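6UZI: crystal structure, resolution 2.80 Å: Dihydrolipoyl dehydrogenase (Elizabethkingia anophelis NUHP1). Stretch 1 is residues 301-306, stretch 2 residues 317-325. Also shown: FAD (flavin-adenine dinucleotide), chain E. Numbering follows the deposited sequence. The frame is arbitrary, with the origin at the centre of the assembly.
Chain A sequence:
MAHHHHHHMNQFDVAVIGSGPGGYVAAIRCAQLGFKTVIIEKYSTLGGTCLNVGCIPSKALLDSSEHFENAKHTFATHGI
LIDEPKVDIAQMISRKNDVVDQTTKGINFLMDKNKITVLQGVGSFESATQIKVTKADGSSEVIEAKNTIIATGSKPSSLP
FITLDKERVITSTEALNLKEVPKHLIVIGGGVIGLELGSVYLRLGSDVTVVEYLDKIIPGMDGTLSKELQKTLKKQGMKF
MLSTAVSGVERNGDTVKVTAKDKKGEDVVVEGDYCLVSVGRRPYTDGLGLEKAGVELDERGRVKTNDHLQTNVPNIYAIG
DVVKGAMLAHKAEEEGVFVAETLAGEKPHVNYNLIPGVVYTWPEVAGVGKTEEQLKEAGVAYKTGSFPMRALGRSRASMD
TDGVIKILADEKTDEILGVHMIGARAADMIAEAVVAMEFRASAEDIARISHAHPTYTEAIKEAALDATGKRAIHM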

ATOM      1  N   GLY A 301      19.614  15.223 -27.447  1.00 41.46           N
ATOM      2  CA  GLY A 301      20.658  15.365 -26.457  1.00 39.93           C
ATOM      3  C   GLY A 301      20.901  14.149 -25.601  1.00 44.07           C
ATOM      4  O   GLY A 301      21.608  14.260 -24.594  1.00 51.33           O
ATOM      5  N   ARG A 302      20.357  12.993 -25.973  1.00 42.27           N
ATOM      6  CA  ARG A 302      20.515  11.748 -25.236  1.00 33.02           C
ATOM      7  C   ARG A 302      21.602  10.882 -25.856  1.00 38.56           C
ATOM      8  O   ARG A 302      21.869  10.946 -27.059  1.00 43.22           O
ATOM      9  CB  ARG A 302      19.206  10.951 -25.174  1.00 32.36           C
ATOM     10  CG  ARG A 302      18.057  11.624 -24.453  1.00 38.98           C
ATOM     11  CD  ARG A 302      16.731  10.953 -24.726  1.00 41.71           C
ATOM     12  NE  ARG A 302      16.482  10.864 -26.162  1.00 48.32           N
ATOM     13  CZ  ARG A 302      15.311  10.529 -26.691  1.00 51.08           C
ATOM     14  NH1 ARG A 302      14.291  10.209 -25.901  1.00 49.72           N
ATOM     15  NH2 ARG A 302      15.158  10.503 -28.009  1.00 46.23           N
ATOM     16  N   VAL A 303      22.245  10.088 -25.004  1.00 38.84           N
ATOM     17  CA  VAL A 303      23.232   9.118 -25.457  1.00 33.60           C
ATOM     18  C   VAL A 303      22.505   8.045 -26.255  1.00 36.66           C
ATOM     19  O   VAL A 303      21.587   7.391 -25.741  1.00 43.16           O
ATOM     20  CB  VAL A 303      23.988   8.504 -24.268  1.00 34.47           C
ATOM     21  CG1 VAL A 303      25.076   7.566 -24.752  1.00 33.47           C
ATOM     22  CG2 VAL A 303      24.565   9.573 -23.363  1.00 37.06           C
ATOM     23  N   LYS A 304      22.888   7.882 -27.522  1.00 34.64           N
ATOM     24  CA  LYS A 304      22.301   6.826 -28.338  1.00 34.74           C
ATOM     25  C   LYS A 304      22.721   5.465 -27.791  1.00 39.01           C
ATOM     26  O   LYS A 304      23.878   5.256 -27.409  1.00 39.64           O
ATOM     27  CB  LYS A 304      22.728   6.961 -29.799  1.00 38.42           C
ATOM     28  CG  LYS A 304      21.916   7.937 -30.629  1.00 45.66           C
ATOM     29  CD  LYS A 304      22.585   8.188 -31.978  1.00 59.20           C
ATOM     30  CE  LYS A 304      21.665   7.860 -33.150  1.00 72.14           C
ATOM     31  NZ  LYS A 304      22.182   8.390 -34.453  1.00 74.88           N
ATOM     32  N   THR A 305      21.768   4.539 -27.740  1.00 35.02           N
ATOM     33  CA  THR A 305      22.015   3.201 -27.227  1.00 42.52           C
ATOM     34  C   THR A 305      21.301   2.207 -28.124  1.00 48.31           C
ATOM     35  O   THR A 305      20.396   2.568 -28.879  1.00 47.17           O
ATOM     36  CB  THR A 305      21.534   3.035 -25.774  1.00 40.70           C
ATOM     37  OG1 THR A 305      20.180   3.488 -25.660  1.00 59.83           O
ATOM     38  CG2 THR A 305      22.388   3.860 -24.838  1.00 37.45           C
ATOM     39  N   ASN A 306      21.705   0.945 -28.031  1.00 48.34           N
ATOM     40  CA  ASN A 306      21.038  -0.098 -28.785  1.00 44.66           C
ATOM     41  C   ASN A 306      20.237  -0.988 -27.830  1.00 43.77           C
ATOM     42  O   ASN A 306      19.896  -0.574 -26.715  1.00 44.47           O
ATOM     43  CB  ASN A 306      22.082  -0.874 -29.593  1.00 45.38           C
ATOM     44  CG  ASN A 306      23.132  -1.547 -28.715  1.00 51.64           C
ATOM     45  OD1 ASN A 306      22.975  -1.663 -27.497  1.00 52.25           O
ATOM     46  ND2 ASN A 306      24.210  -2.000 -29.340  1.00 50.53           N
ATOM     47  N   TYR A 317      28.694   1.991 -22.139  1.00 32.55           N
ATOM     48  CA  TYR A 317      27.252   1.856 -22.009  1.00 33.64           C
ATOM     49  C   TYR A 317      26.674   3.098 -21.346  1.00 37.79           C
ATOM     50  O   TYR A 317      27.388   3.919 -20.766  1.00 39.05           O
ATOM     51  CB  TYR A 317      26.891   0.615 -21.187  1.00 34.15           C
ATOM     52  CG  TYR A 317      27.289  -0.700 -21.815  1.00 38.33           C
ATOM     53  CD1 TYR A 317      28.621  -1.105 -21.852  1.00 38.46           C
ATOM     54  CD2 TYR A 317      26.329  -1.555 -22.343  1.00 28.19           C
ATOM     55  CE1 TYR A 317      28.983  -2.315 -22.418  1.00 37.16           C
ATOM     56  CE2 TYR A 317      26.680  -2.759 -22.905  1.00 29.91           C
ATOM     57  CZ  TYR A 317      28.005  -3.141 -22.940  1.00 35.81           C
ATOM     58  OH  TYR A 317      28.347  -4.351 -23.504  1.00 37.93           O
ATOM     59  N   ALA A 318      25.354   3.212 -21.395  1.00 44.51           N
ATOM     60  CA  ALA A 318      24.691   4.366 -20.810  1.00 36.85           C
ATOM     61  C   ALA A 318      23.312   3.951 -20.325  1.00 37.45           C
ATOM     62  O   ALA A 318      22.621   3.172 -20.990  1.00 40.90           O
ATOM     63  CB  ALA A 318      24.597   5.508 -21.818  1.00 27.85           C
ATOM     64  N   ILE A 319      22.918   4.488 -19.166  1.00 31.22           N
ATOM     65  CA  ILE A 319      21.688   4.105 -18.482  1.00 32.17           C
ATOM     66  C   ILE A 319      21.003   5.349 -17.941  1.00 42.48           C
ATOM     67  O   ILE A 319      21.598   6.425 -17.841  1.00 43.18           O
ATOM     68  CB  ILE A 319      21.944   3.140 -17.299  1.00 26.04           C
ATOM     69  CG1 ILE A 319      22.862   3.821 -16.282  1.00 25.23           C
ATOM     70  CG2 ILE A 319      22.513   1.807 -17.772  1.00 22.92           C
ATOM     71  CD1 ILE A 319      23.136   3.011 -15.051  1.00 26.61           C
ATOM     72  N   GLY A 320      19.733   5.182 -17.574  1.00 39.79           N
ATOM     73  CA  GLY A 320      19.059   6.179 -16.763  1.00 39.81           C
ATOM     74  C   GLY A 320      18.520   7.351 -17.565  1.00 41.41           C
ATOM     75  O   GLY A 320      18.190   7.236 -18.747  1.00 42.49           O
ATOM     76  N   ASP A 321      18.455   8.510 -16.901  1.00 40.99           N
ATOM     77  CA  ASP A 321      17.861   9.696 -17.508  1.00 38.54           C
ATOM     78  C   ASP A 321      18.661  10.196 -18.700  1.00 45.04           C
ATOM     79  O   ASP A 321      18.138  10.979 -19.501  1.00 45.99           O
ATOM     80  CB  ASP A 321      17.745  10.833 -16.482  1.00 42.45           C
ATOM     81  CG  ASP A 321      16.598  10.643 -15.490  1.00 49.72           C
ATOM     82  OD1 ASP A 321      16.077   9.519 -15.345  1.00 47.88           O
ATOM     83  OD2 ASP A 321      16.209  11.641 -14.851  1.00 59.76           O
ATOM     84  N   VAL A 322      19.910   9.745 -18.859  1.00 42.24           N
ATOM     85  CA  VAL A 322      20.729  10.256 -19.954  1.00 36.52           C
ATOM     86  C   VAL A 322      20.450   9.520 -21.256  1.00 38.66           C
ATOM     87  O   VAL A 322      20.981   9.906 -22.309  1.00 43.75           O
ATOM     88  CB  VAL A 322      22.219  10.193 -19.550  1.00 29.51           C
ATOM     89  CG1 VAL A 322      22.836   8.822 -19.870  1.00 25.21           C
ATOM     90  CG2 VAL A 322      23.010  11.357 -20.143  1.00 27.79           C
ATOM     91  N   VAL A 323      19.602   8.491 -21.224  1.00 32.50           N
ATOM     92  CA  VAL A 323      19.221   7.744 -22.413  1.00 37.91           C
ATOM     93  C   VAL A 323      17.703   7.789 -22.560  1.00 38.39           C
ATOM     94  O   VAL A 323      16.978   8.254 -21.677  1.00 32.01           O
ATOM     95  CB  VAL A 323      19.714   6.281 -22.378  1.00 38.38           C
ATOM     96  CG1 VAL A 323      21.214   6.237 -22.258  1.00 39.20           C
ATOM     97  CG2 VAL A 323      19.057   5.512 -21.237  1.00 33.69           C
ATOM     98  N   LYS A 324      17.236   7.241 -23.679  1.00 34.48           N
ATOM     99  CA  LYS A 324      15.820   7.221 -24.004  1.00 41.55           C
ATOM    100  C   LYS A 324      15.031   6.337 -23.029  1.00 47.01           C
ATOM    101  O   LYS A 324      15.559   5.400 -22.411  1.00 40.03           O
ATOM    102  CB  LYS A 324      15.619   6.729 -25.437  1.00 42.28           C
ATOM    103  CG  LYS A 324      16.096   5.300 -25.649  1.00 38.98           C
ATOM    104  CD  LYS A 324      15.843   4.830 -27.060  1.00 33.44           C
ATOM    105  CE  LYS A 324      16.638   3.578 -27.377  1.00 52.24           C
ATOM    106  NZ  LYS A 324      16.598   3.263 -28.838  1.00 67.41           N
ATOM    107  N   GLY A 325      13.742   6.639 -22.919  1.00 46.44           N
ATOM    108  CA  GLY A 325      12.831   5.935 -22.039  1.00 38.83           C
ATOM    109  C   GLY A 325      12.316   6.845 -20.933  1.00 40.12           C
ATOM    110  O   GLY A 325      12.717   8.002 -20.794  1.00 36.04           O
TER
HETATM  111  PA  FAD E 501      20.817  11.290 -11.643  1.00 54.40           P
HETATM  112  O1A FAD E 501      20.053  10.921 -10.428  1.00 71.54           O
HETATM  113  O2A FAD E 501      20.090  12.438 -12.352  1.00 51.20           O
HETATM  114  O5B FAD E 501      22.237  11.867 -11.197  1.00 55.21           O
HETATM  115  C5B FAD E 501      23.390  11.450 -11.948  1.00 53.36           C
HETATM  116  C4B FAD E 501      24.616  11.955 -11.233  1.00 60.94           C
HETATM  117  O4B FAD E 501      25.692  12.124 -12.172  1.00 65.88           O
HETATM  118  C3B FAD E 501      24.468  13.298 -10.499  1.00 52.81           C
HETATM  119  O3B FAD E 501      24.651  13.083  -9.106  1.00 55.55           O
HETATM  120  C2B FAD E 501      25.611  14.162 -11.062  1.00 50.78           C
HETATM  121  O2B FAD E 501      26.247  14.946 -10.057  1.00 48.99           O
HETATM  122  C1B FAD E 501      26.548  13.112 -11.653  1.00 61.42           C
HETATM  123  N9A FAD E 501      27.386  13.579 -12.746  1.00 59.14           N
HETATM  124  C8A FAD E 501      26.969  14.158 -13.919  1.00 62.65           C
HETATM  125  N7A FAD E 501      27.938  14.425 -14.758  1.00 67.84           N
HETATM  126  C5A FAD E 501      29.081  13.996 -14.092  1.00 65.47           C
HETATM  127  C6A FAD E 501      30.440  13.996 -14.446  1.00 57.58           C
HETATM  128  N6A FAD E 501      30.902  14.417 -15.627  1.00 52.51           N
HETATM  129  N1A FAD E 501      31.322  13.509 -13.545  1.00 52.63           N
HETATM  130  C2A FAD E 501      30.862  13.054 -12.375  1.00 53.57           C
HETATM  131  N3A FAD E 501      29.602  12.996 -11.934  1.00 52.92           N
HETATM  132  C4A FAD E 501      28.750  13.484 -12.847  1.00 58.18           C
HETATM  133  N1  FAD E 501      11.780   9.726 -10.089  1.00 80.53           N
HETATM  134  C2  FAD E 501      11.041   8.700  -9.602  1.00 66.16           C
HETATM  135  O2  FAD E 501      11.149   7.562 -10.057  1.00 60.92           O
HETATM  136  N3  FAD E 501      10.157   8.922  -8.560  1.00 73.63           N
HETATM  137  C4  FAD E 501       9.934  10.132  -7.929  1.00 81.12           C
HETATM  138  O4  FAD E 501       9.130  10.214  -7.002  1.00 81.07           O
HETATM  139  C4X FAD E 501      10.725  11.214  -8.449  1.00 85.24           C
HETATM  140  N5  FAD E 501      10.607  12.386  -7.893  1.00 81.66           N
HETATM  141  C5X FAD E 501      11.419  13.407  -8.365  1.00 83.61           C
HETATM  142  C6  FAD E 501      11.350  14.652  -7.744  1.00 83.17           C
HETATM  143  C7  FAD E 501      12.186  15.694  -8.130  1.00 79.32           C
HETATM  144  C7M FAD E 501      12.094  17.019  -7.420  1.00 75.81           C
HETATM  145  C8  FAD E 501      13.115  15.488  -9.167  1.00 81.43           C
HETATM  146  C8M FAD E 501      14.081  16.573  -9.568  1.00 80.88           C
HETATM  147  C9  FAD E 501      13.171  14.253  -9.804  1.00 82.78           C
HETATM  148  C9A FAD E 501      12.338  13.212  -9.410  1.00 83.37           C
HETATM  149  N10 FAD E 501      12.415  11.935  -9.995  1.00 76.95           N
HETATM  150  C10 FAD E 501      11.627  10.915  -9.534  1.00 84.98           C
HETATM  151  C1' FAD E 501      13.365  11.665 -11.081  1.00 64.81           C
HETATM  152  C2' FAD E 501      14.636  10.991 -10.583  1.00 60.65           C
HETATM  153  O2' FAD E 501      15.427  11.898  -9.813  1.00 65.07           O
HETATM  154  C3' FAD E 501      15.457  10.421 -11.741  1.00 49.21           C
HETATM  155  O3' FAD E 501      14.599   9.748 -12.652  1.00 39.65           O
HETATM  156  C4' FAD E 501      16.549   9.459 -11.274  1.00 58.92           C
HETATM  157  O4' FAD E 501      17.326  10.120 -10.274  1.00 62.26           O
HETATM  158  C5' FAD E 501      17.421   8.951 -12.402  1.00 59.91           C
HETATM  159  O5' FAD E 501      18.774   9.147 -11.953  1.00 57.27           O
HETATM  160  P   FAD E 501      20.106   8.668 -12.759  1.00 52.58           P
HETATM  161  O1P FAD E 501      20.894   7.595 -12.102  1.00 55.99           O
HETATM  162  O2P FAD E 501      19.862   8.371 -14.223  1.00 26.83           O
HETATM  163  O3P FAD E 501      20.875  10.068 -12.673  1.00 61.30           O
HETATM  164  O   HOH W   1      18.929   5.782 -28.922  1.00 47.17           O

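A single backbone hydrogen bond can fix the register of two loops and leave the side chains to do the rest, and this flavoenzyme offers a compact example. Stretch 1 has no regular secondary structure, and stretch 2 leaves its strand after Ala318, so no ladder of backbone pairing ties them. Instead, Val303 N donates to Val322 O across 3.0 Å, at an N-H...O angle of 157°. The same carbonyl oxygen lies 3.5 Å from Arg302 CA, so the acceptor also lies against the backbone of the preceding residue. Next to the acceptor, stretch 2 has a backbone bond of its own: Val323 N donates to Gly320 O at 3.1 Å.

The apolar centre of the contact is Val303. Its CA-to-CB bond points toward stretch 2, and with chi1 at -176° (t) both methyls find partners: CG1 lies 3.6 Å from Ala318 CB, and CG2 lies 4.0 Å from Val322 CG1. Val303 CB itself is 4.1 Å from Val323 CG1. A branched side chain suits this place because it reaches several neighbours without needing a long, flexible arm. Ala318, also pointing toward the other stretch, contributes just one methyl, and that methyl serves two neighbours, since Thr305 CG2 also comes within 4.1 Å of Ala318 CB. Val322 and Val323 both leave the backbone sideways. Val323, at chi1 -59° (m), places its CG1 3.7 Å from Val303 O and 3.7 Å from Thr305 CG2.

Thr305 shows how one rotamer can give a side chain two characters. At chi1 51° (p), the methyl is turned to the apolar group, while OG1 lies 3.9 Å from Lys324 CE, near the aliphatic part of the lysine. Between Val303 and Thr305, Lys304 points away into solvent, as suits a charged chain; Val303 and Thr305, on either side of it in sequence, both point toward stretch 2.

Two long cationic side chains also take part: Lys324, which is exposed, offers its aliphatic carbons, and Arg302 one face of its guanidinium. Lys324 starts at chi1 63° (p) and is then fully extended, every later chi being t, which carries its amino group along stretch 1 to Thr305. There NZ is 3.9 Å from Thr305 O; a water joins the two residues more loosely, accepting weak hydrogen bonds from Thr305 N at 3.3 Å and Lys324 NZ at 3.4 Å. Arg302 has chi1 m, chi2 t and chi3 m, and the bend at chi3 helps set its guanidinium over the start of the lysine chain: Lys324 CB covers one face, 3.8 Å from Arg302 NH1. Arg302 NE and NH2 find their hydrogen bonds elsewhere in the structure.

The contact buries 404 Å² in total, yet stretch 2 also serves the cofactor. Asp321 points away from stretch 1; its N donates to FAD O2P at 3.0 Å, and FAD O3' donates to Asp321 OD1 at 3.1 Å. Gly320 is equally well matched, for its phi is positive and a CB there would clash with FAD O2P.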